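Long-range contacts in cyclase (Uncultured organism, PDB 5IBZ), which may act as an arylformamidase, and holds acetylphosphate in its pocket in this crystal: residues L302-L307 and S315-I320; S111-A116 and I279-W284. All coordinates share one frame; numbering follows the deposited sequence.

In the fold
From the N terminus, the segment 111-116 comes first and pairs with 279-284, so interaction 2 closes a loop of 162 residues that carries much of the helix and strand of the chain. Interaction 1 lies further along the chain: 302-307 and 315-320 enclose seven residues. The two contacts therefore follow in series, neither enclosing nor crossing the other. They still meet in space, because strands 113-115 and 314-316 are neighbours in the mixed sheet. Ser315 pairs by backbone with Trp114, Trp114 NE1 donates a hydrogen bond to Ala304 O, and Leu317 packs on the backbone of Gln113 and Trp114.

Interaction 1 of 2, residues L302-L307 and S315-I320; sequences LAAQPL and SPLNPI
Leu302 lies against Ile320 and Pro319 where two antiparallel arms of the chain leave the mixed sheet: strand 299-303 runs beside 320-322, while 314-316 is an outermost strand of the same sheet. The single bridge of the contact is the hydrogen-bonded pair Ala303-Ile320. The CG of Leu302 stands anti to the backbone N (chi1 -179°); from there CD1 reaches Ile320 O at 3.6 Å and Pro319 CB at 4.1 Å. At Ala303 the bridge is made twice, N to Ile320 O and Ile320 N to Ala303 O, both 2.9 Å. Pro319 has no N-H to give, but its CA makes a C-H...O contact with the same Ala303 O. Ala304 is small enough to let two side chains close on its CB, with Leu317 CD1 at 3.7 Å and Pro319 CB at 3.9 Å.

Beyond this point direct backbone pairing gives way to two bridging waters. Gln305 O accepts from both: one also donates to Pro316 O, the other weakly to Asn318 O. The Gln305 amide itself turns to another chain, where its NE2 donates to Asn318 O of the second subunit, an exchange made reciprocally across the interface. Proline, which has no N-H to satisfy, suits position 306, where its ring carbon CB packs on Ser315 CB.

Leu307 crosses Pro316 at about a right angle, CD1 near the CG of the proline ring, and packs also on Leu317 of the second subunit. Ser315 suits its place because one small hydroxyl can both accept and donate: OG, anti to its backbone N (chi1 178°), accepts from Leu307 N at 2.9 Å and donates to Pro316 O at 2.7 Å, in the carbonyl plane and on a lone pair.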
ATOM      1  N   LEU B 302      -4.491  -5.182  31.732  1.00  7.41           N
ATOM      2  CA  LEU B 302      -4.044  -5.239  30.346  1.00  7.85           C
ATOM      3  C   LEU B 302      -4.952  -4.417  29.454  1.00  7.70           C
ATOM      4  O   LEU B 302      -6.166  -4.649  29.442  1.00  9.06           O
ATOM      5  CB  LEU B 302      -4.035  -6.678  29.862  1.00  7.17           C
ATOM      6  CG  LEU B 302      -3.569  -6.903  28.423  1.00  7.45           C
ATOM      7  CD1 LEU B 302      -2.162  -6.399  28.213  1.00 11.53           C
ATOM      8  CD2 LEU B 302      -3.650  -8.363  28.099  1.00 12.51           C
ATOM      9  N   ALA B 303      -4.375  -3.448  28.735  1.00  7.30           N
ATOM     10  CA  ALA B 303      -5.096  -2.714  27.701  1.00  7.17           C
ATOM     11  C   ALA B 303      -4.612  -3.193  26.356  1.00  7.23           C
ATOM     12  O   ALA B 303      -3.564  -2.728  25.865  1.00  7.29           O
ATOM     13  CB  ALA B 303      -4.882  -1.214  27.843  1.00  8.89           C
ATOM     14  N   ALA B 304      -5.360  -4.138  25.779  1.00  6.71           N
ATOM     15  CA  ALA B 304      -4.980  -4.783  24.529  1.00  6.81           C
ATOM     16  C   ALA B 304      -6.119  -4.699  23.519  1.00  7.21           C
ATOM     17  O   ALA B 304      -6.373  -5.628  22.741  1.00  8.22           O
ATOM     18  CB  ALA B 304      -4.573  -6.207  24.778  1.00  9.29           C
ATOM     19  N   GLN B 305      -6.728  -3.530  23.444  1.00  7.41           N
ATOM     20  CA  GLN B 305      -7.823  -3.326  22.494  1.00  7.41           C
ATOM     21  C   GLN B 305      -7.317  -3.387  21.047  1.00  8.42           C
ATOM     22  O   GLN B 305      -6.218  -2.937  20.732  1.00  7.75           O
ATOM     23  CB  GLN B 305      -8.526  -1.992  22.778  1.00  8.09           C
ATOM     24  CG  GLN B 305      -7.696  -0.726  22.484  1.00  6.98           C
ATOM     25  CD  GLN B 305      -6.843  -0.222  23.662  1.00  6.96           C
ATOM     26  OE1 GLN B 305      -6.309  -1.001  24.457  1.00  8.63           O
ATOM     27  NE2 GLN B 305      -6.679   1.091  23.734  1.00  7.73           N
ATOM     28  N   PRO B 306      -8.126  -3.964  20.161  1.00  7.90           N
ATOM     29  CA  PRO B 306      -7.776  -3.921  18.747  1.00  7.65           C
ATOM     30  C   PRO B 306      -8.136  -2.575  18.136  1.00 10.17           C
ATOM     31  O   PRO B 306      -8.871  -1.796  18.746  1.00  9.82           O
ATOM     32  CB  PRO B 306      -8.658  -5.012  18.149  1.00  9.60           C
ATOM     33  CG  PRO B 306      -9.916  -4.889  18.944  1.00  8.29           C
ATOM     34  CD  PRO B 306      -9.477  -4.527  20.365  1.00  8.82           C
ATOM     35  N   LEU B 307      -7.625  -2.297  16.946  1.00  7.45           N
ATOM     36  CA  LEU B 307      -8.131  -1.157  16.174  1.00  6.78           C
ATOM     37  C   LEU B 307      -9.568  -1.449  15.728  1.00  8.87           C
ATOM     38  O   LEU B 307      -9.957  -2.609  15.543  1.00  9.78           O
ATOM     39  CB  LEU B 307      -7.274  -0.873  14.951  1.00  7.06           C
ATOM     40  CG  LEU B 307      -5.823  -0.496  15.228  1.00  9.42           C
ATOM     41  CD1 LEU B 307      -5.086  -0.326  13.931  1.00 10.29           C
ATOM     42  CD2 LEU B 307      -5.751   0.803  16.054  1.00  9.96           C
ATOM     43  N   SER B 315      -6.109  -7.529  13.983  1.00  9.56           N
ATOM     44  CA  SER B 315      -5.660  -6.159  14.135  1.00  8.24           C
ATOM     45  C   SER B 315      -4.274  -6.090  14.731  1.00  6.46           C
ATOM     46  O   SER B 315      -3.952  -6.899  15.597  1.00  8.20           O
ATOM     47  CB  SER B 315      -6.599  -5.407  15.060  1.00 12.00           C
ATOM     48  OG  SER B 315      -6.159  -4.080  15.249  1.00  9.77           O
ATOM     49  N   PRO B 316      -3.476  -5.098  14.314  1.00  9.02           N
ATOM     50  CA  PRO B 316      -2.301  -4.726  15.096  1.00  6.48           C
ATOM     51  C   PRO B 316      -2.730  -4.069  16.382  1.00  7.37           C
ATOM     52  O   PRO B 316      -3.874  -3.626  16.535  1.00  9.24           O
ATOM     53  CB  PRO B 316      -1.537  -3.749  14.185  1.00 10.78           C
ATOM     54  CG  PRO B 316      -2.513  -3.259  13.248  1.00 16.74           C
ATOM     55  CD  PRO B 316      -3.597  -4.287  13.091  1.00 11.23           C
ATOM     56  N   LEU B 317      -1.822  -4.045  17.338  1.00 10.15           N
ATOM     57  CA  LEU B 317      -2.099  -3.328  18.569  1.00 11.33           C
ATOM     58  C   LEU B 317      -0.817  -3.042  19.314  1.00  8.93           C
ATOM     59  O   LEU B 317       0.255  -3.484  18.932  1.00  9.73           O
ATOM     60  CB  LEU B 317      -3.055  -4.110  19.446  1.00 12.99           C
ATOM     61  CG  LEU B 317      -2.462  -5.349  20.089  1.00  9.88           C
ATOM     62  CD1 LEU B 317      -3.212  -5.616  21.415  1.00 13.49           C
ATOM     63  CD2 LEU B 317      -2.602  -6.539  19.193  1.00 11.07           C
ATOM     64  N   ASN B 318      -0.975  -2.249  20.374  1.00  7.76           N
ATOM     65  CA  ASN B 318       0.093  -1.992  21.319  1.00  7.61           C
ATOM     66  C   ASN B 318      -0.441  -2.350  22.698  1.00  7.96           C
ATOM     67  O   ASN B 318      -0.999  -1.512  23.401  1.00  8.91           O
ATOM     68  CB  ASN B 318       0.542  -0.544  21.254  1.00  8.88           C
ATOM     69  CG  ASN B 318       1.658  -0.256  22.196  1.00  8.55           C
ATOM     70  OD1 ASN B 318       2.233  -1.162  22.779  1.00  9.36           O
ATOM     71  ND2 ASN B 318       1.960   1.011  22.379  1.00  9.80           N
ATOM     72  N   PRO B 319      -0.321  -3.623  23.077  1.00  7.25           N
ATOM     73  CA  PRO B 319      -0.856  -3.990  24.403  1.00  6.62           C
ATOM     74  C   PRO B 319      -0.051  -3.349  25.529  1.00  8.78           C
ATOM     75  O   PRO B 319       1.189  -3.437  25.488  1.00  9.41           O
ATOM     76  CB  PRO B 319      -0.705  -5.521  24.436  1.00  7.41           C
ATOM     77  CG  PRO B 319      -0.162  -5.916  23.079  1.00  9.09           C
ATOM     78  CD  PRO B 319       0.477  -4.700  22.496  1.00  7.58           C
ATOM     79  N   ILE B 320      -0.715  -2.716  26.503  1.00  6.97           N
ATOM     80  CA  ILE B 320      -0.027  -2.143  27.657  1.00  7.12           C
ATOM     81  C   ILE B 320      -0.377  -2.923  28.921  1.00  8.01           C
ATOM     82  O   ILE B 320      -1.555  -3.035  29.267  1.00  9.33           O
ATOM     83  CB  ILE B 320      -0.401  -0.672  27.882  1.00  9.23           C
ATOM     84  CG1 ILE B 320      -0.270   0.154  26.598  1.00 10.23           C
ATOM     85  CG2 ILE B 320       0.484  -0.075  28.986  1.00  9.29           C
ATOM     86  CD1 ILE B 320       1.135   0.184  25.991  1.00 10.70           C
TER
HETATM   87  O   HOH W   1      -4.921  -1.634  18.663  1.00 22.23           O
HETATM   88  O   HOH W   2      -3.973  -2.202  22.113  1.00 22.59           O

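Interaction 2 of 2, residues S111-A116 and I279-W284; sequences STQWDA and IGEIWW. With UVW (acetylphosphate), chain F.
Thr112 OG1 donates to Ile282 O at 2.7 Å, just beyond the antiparallel pairing of strands 113-115 and 279-281, and also accepts from Ile57 N. Asp115 N reaches Ile279 O, while Gln113 and Glu281 exchange both backbone bonds. Gln113 O accepts a second hydrogen bond from Trp283 NE1 at 3.1 Å, nearly straight at 168°; the two donors approach from opposite faces of its plane. Asp115 OD2 and Glu281 OE1, two acceptors, lie 3.2 Å apart with carboxylate planes 85° apart, beside the bound acetylphosphate, whose O2P is 2.6 Å from Glu281 OE2. His119, His268 and Arg69 hydrogen-bond the ligand.

Gly280 suits the other face: a CB there would press on Trp114 CZ3 and clash with Trp283 NE1. Trp283 turns its edge to the face of Trp114 (planes at 74°), and Thr112 CG2 makes a CH-pi contact over its five-membered ring. An alanine in place of Trp283 would probably leave Gln113 O with one donor fewer and open a gap beside Trp114.

Around this contact, helix 266-275 packs on Ile279, strand 199-203 meets both tryptophans, and strands 244-247 and 314-316 flank the pair within the mixed sheet.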
ATOM      1  N   SER B 111       2.377  -8.018  12.475  1.00  8.30           N
ATOM      2  CA  SER B 111       3.110  -7.509  13.629  1.00  6.89           C
ATOM      3  C   SER B 111       2.463  -8.051  14.906  1.00  8.62           C
ATOM      4  O   SER B 111       1.709  -9.012  14.853  1.00  8.93           O
ATOM      5  CB  SER B 111       3.138  -5.976  13.620  1.00 10.50           C
ATOM      6  OG  SER B 111       4.098  -5.457  14.525  1.00  9.86           O
ATOM      7  N   THR B 112       2.750  -7.451  16.059  1.00  8.36           N
ATOM      8  CA  THR B 112       1.987  -7.736  17.270  1.00  6.77           C
ATOM      9  C   THR B 112       0.501  -7.659  16.924  1.00  8.13           C
ATOM     10  O   THR B 112       0.054  -6.686  16.326  1.00  9.24           O
ATOM     11  CB  THR B 112       2.348  -6.746  18.383  1.00  7.21           C
ATOM     12  OG1 THR B 112       3.764  -6.827  18.636  1.00  8.95           O
ATOM     13  CG2 THR B 112       1.553  -7.024  19.629  1.00  8.15           C
ATOM     14  N   GLN B 113      -0.260  -8.682  17.297  1.00  7.37           N
ATOM     15  CA  GLN B 113      -1.605  -8.827  16.754  1.00  8.12           C
ATOM     16  C   GLN B 113      -2.563  -9.582  17.649  1.00  7.63           C
ATOM     17  O   GLN B 113      -2.147 -10.398  18.485  1.00  7.47           O
ATOM     18  CB  GLN B 113      -1.541  -9.555  15.400  1.00  7.12           C
ATOM     19  CG  GLN B 113      -1.186 -11.044  15.515  1.00  7.83           C
ATOM     20  CD  GLN B 113      -0.799 -11.648  14.186  1.00 11.10           C
ATOM     21  OE1 GLN B 113      -1.554 -12.382  13.557  1.00 11.71           O
ATOM     22  NE2 GLN B 113       0.367 -11.286  13.730  1.00 11.71           N
ATOM     23  N   TRP B 114      -3.845  -9.308  17.427  1.00  6.69           N
ATOM     24  CA  TRP B 114      -4.935 -10.244  17.740  1.00  6.40           C
ATOM     25  C   TRP B 114      -5.443 -10.812  16.429  1.00  7.34           C
ATOM     26  O   TRP B 114      -5.561 -10.082  15.437  1.00  9.53           O
ATOM     27  CB  TRP B 114      -6.122  -9.592  18.435  1.00  8.24           C
ATOM     28  CG  TRP B 114      -5.984  -9.310  19.870  1.00  7.29           C
ATOM     29  CD1 TRP B 114      -6.055  -8.090  20.450  1.00 10.27           C
ATOM     30  CD2 TRP B 114      -5.798 -10.251  20.936  1.00  8.99           C
ATOM     31  NE1 TRP B 114      -5.926  -8.199  21.811  1.00  9.22           N
ATOM     32  CE2 TRP B 114      -5.764  -9.512  22.140  1.00  9.41           C
ATOM     33  CE3 TRP B 114      -5.649 -11.627  20.995  1.00  8.44           C
ATOM     34  CZ2 TRP B 114      -5.572 -10.106  23.370  1.00  8.62           C
ATOM     35  CZ3 TRP B 114      -5.484 -12.223  22.224  1.00  9.21           C
ATOM     36  CH2 TRP B 114      -5.434 -11.460  23.399  1.00  8.13           C
ATOM     37  N   ASP B 115      -5.786 -12.090  16.456  1.00  7.25           N
ATOM     38  CA  ASP B 115      -6.499 -12.734  15.361  1.00  7.04           C
ATOM     39  C   ASP B 115      -7.943 -12.860  15.758  1.00  7.48           C
ATOM     40  O   ASP B 115      -8.250 -13.350  16.844  1.00  8.14           O
ATOM     41  CB  ASP B 115      -5.906 -14.097  15.062  1.00 10.53           C
ATOM     42  CG  ASP B 115      -4.434 -14.009  14.690  1.00 13.95           C
ATOM     43  OD1 ASP B 115      -3.996 -12.937  14.206  1.00 14.58           O
ATOM     44  OD2 ASP B 115      -3.712 -15.007  14.907  1.00 20.33           O
ATOM     45  N   ALA B 116      -8.839 -12.373  14.905  1.00  7.77           N
ATOM     46  CA  ALA B 116     -10.284 -12.491  15.145  1.00  9.12           C
ATOM     47  C   ALA B 116     -10.756 -13.916  14.944  1.00  8.14           C
ATOM     48  O   ALA B 116     -10.037 -14.753  14.393  1.00  9.04           O
ATOM     49  CB  ALA B 116     -11.041 -11.572  14.219  1.00  9.49           C
ATOM     50  N   ILE B 279      -6.593 -15.382  19.555  1.00  8.52           N
ATOM     51  CA  ILE B 279      -5.178 -15.701  19.507  1.00  6.84           C
ATOM     52  C   ILE B 279      -4.353 -14.445  19.279  1.00  8.28           C
ATOM     53  O   ILE B 279      -4.580 -13.697  18.324  1.00  9.02           O
ATOM     54  CB  ILE B 279      -4.882 -16.731  18.385  1.00  7.17           C
ATOM     55  CG1 ILE B 279      -5.533 -18.084  18.716  1.00  8.33           C
ATOM     56  CG2 ILE B 279      -3.397 -16.836  18.126  1.00  9.95           C
ATOM     57  CD1 ILE B 279      -5.354 -19.138  17.675  1.00 10.06           C
ATOM     58  N   GLY B 280      -3.378 -14.231  20.161  1.00  7.23           N
ATOM     59  CA  GLY B 280      -2.446 -13.122  20.042  1.00  8.44           C
ATOM     60  C   GLY B 280      -1.058 -13.620  19.694  1.00  6.65           C
ATOM     61  O   GLY B 280      -0.604 -14.638  20.225  1.00  8.60           O
ATOM     62  N   GLU B 281      -0.392 -12.933  18.767  1.00  7.16           N
ATOM     63  CA  GLU B 281       0.903 -13.394  18.280  1.00  7.47           C
ATOM     64  C   GLU B 281       1.885 -12.254  18.150  1.00  8.35           C
ATOM     65  O   GLU B 281       1.493 -11.101  17.934  1.00  8.16           O
ATOM     66  CB  GLU B 281       0.759 -14.096  16.922  1.00  8.81           C
ATOM     67  CG  GLU B 281      -0.035 -15.393  17.033  1.00 10.44           C
ATOM     68  CD  GLU B 281      -0.497 -15.962  15.707  1.00 13.30           C
ATOM     69  OE1 GLU B 281      -0.532 -15.238  14.696  1.00 15.82           O
ATOM     70  OE2 GLU B 281      -0.804 -17.170  15.703  1.00 13.57           O
ATOM     71  N   ILE B 282       3.158 -12.603  18.235  1.00  7.40           N
ATOM     72  CA  ILE B 282       4.295 -11.675  18.106  1.00  9.19           C
ATOM     73  C   ILE B 282       4.246 -10.546  19.148  1.00  7.64           C
ATOM     74  O   ILE B 282       4.633  -9.395  18.914  1.00  7.82           O
ATOM     75  CB  ILE B 282       4.420 -11.054  16.671  1.00  7.76           C
ATOM     76  CG1 ILE B 282       3.913 -12.031  15.591  1.00  8.87           C
ATOM     77  CG2 ILE B 282       5.883 -10.698  16.447  1.00  9.03           C
ATOM     78  CD1 ILE B 282       4.162 -11.573  14.155  1.00 10.19           C
ATOM     79  N   TRP B 283       3.821 -10.891  20.352  1.00  8.04           N
ATOM     80  CA  TRP B 283       3.940  -9.961  21.467  1.00  8.95           C
ATOM     81  C   TRP B 283       5.384  -9.963  21.976  1.00  7.84           C
ATOM     82  O   TRP B 283       6.148 -10.898  21.704  1.00  9.14           O
ATOM     83  CB  TRP B 283       2.951 -10.334  22.592  1.00  8.83           C
ATOM     84  CG  TRP B 283       1.487 -10.154  22.247  1.00  7.09           C
ATOM     85  CD1 TRP B 283       0.899 -10.324  21.029  1.00  8.10           C
ATOM     86  CD2 TRP B 283       0.436  -9.780  23.147  1.00  6.53           C
ATOM     87  NE1 TRP B 283      -0.458 -10.082  21.110  1.00  7.75           N
ATOM     88  CE2 TRP B 283      -0.765  -9.742  22.401  1.00  7.84           C
ATOM     89  CE3 TRP B 283       0.395  -9.456  24.508  1.00  6.59           C
ATOM     90  CZ2 TRP B 283      -1.986  -9.421  22.978  1.00  7.42           C
ATOM     91  CZ3 TRP B 283      -0.824  -9.137  25.078  1.00  6.84           C
ATOM     92  CH2 TRP B 283      -1.990  -9.118  24.319  1.00  6.47           C
ATOM     93  N   TRP B 284       5.769  -8.904  22.690  1.00  8.44           N
ATOM     94  CA  TRP B 284       7.120  -8.734  23.215  1.00  7.22           C
ATOM     95  C   TRP B 284       7.051  -8.722  24.724  1.00  8.09           C
ATOM     96  O   TRP B 284       6.477  -7.804  25.318  1.00  7.76           O
ATOM     97  CB  TRP B 284       7.760  -7.433  22.716  1.00  8.09           C
ATOM     98  CG  TRP B 284       9.167  -7.286  23.217  1.00 10.46           C
ATOM     99  CD1 TRP B 284       9.581  -6.591  24.319  1.00 12.68           C
ATOM    100  CD2 TRP B 284      10.341  -7.878  22.648  1.00 10.42           C
ATOM    101  NE1 TRP B 284      10.945  -6.718  24.472  1.00 13.83           N
ATOM    102  CE2 TRP B 284      11.433  -7.501  23.458  1.00 11.50           C
ATOM    103  CE3 TRP B 284      10.576  -8.701  21.532  1.00 10.84           C
ATOM    104  CZ2 TRP B 284      12.743  -7.899  23.172  1.00 15.13           C
ATOM    105  CZ3 TRP B 284      11.873  -9.093  21.256  1.00 13.59           C
ATOM    106  CH2 TRP B 284      12.937  -8.698  22.079  1.00 13.94           C
TER
HETATM  107  C1  UVW F 401       0.228 -18.966  10.275  1.00 44.05           C
HETATM  108  O1  UVW F 401       0.090 -18.133   9.446  1.00 54.91           O
HETATM  109  C1M UVW F 401       0.945 -20.271   9.936  1.00 43.15           C
HETATM  110  O2  UVW F 401      -0.252 -18.780  11.574  1.00 27.99           O
HETATM  111  P   UVW F 401      -1.166 -17.490  12.026  1.00 20.73           P
HETATM  112  O1P UVW F 401      -2.280 -17.239  11.037  1.00 22.07           O
HETATM  113  O2P UVW F 401      -1.725 -17.841  13.385  1.00 26.99           O
HETATM  114  O3P UVW F 401      -0.338 -16.236  12.140  1.00 27.93           O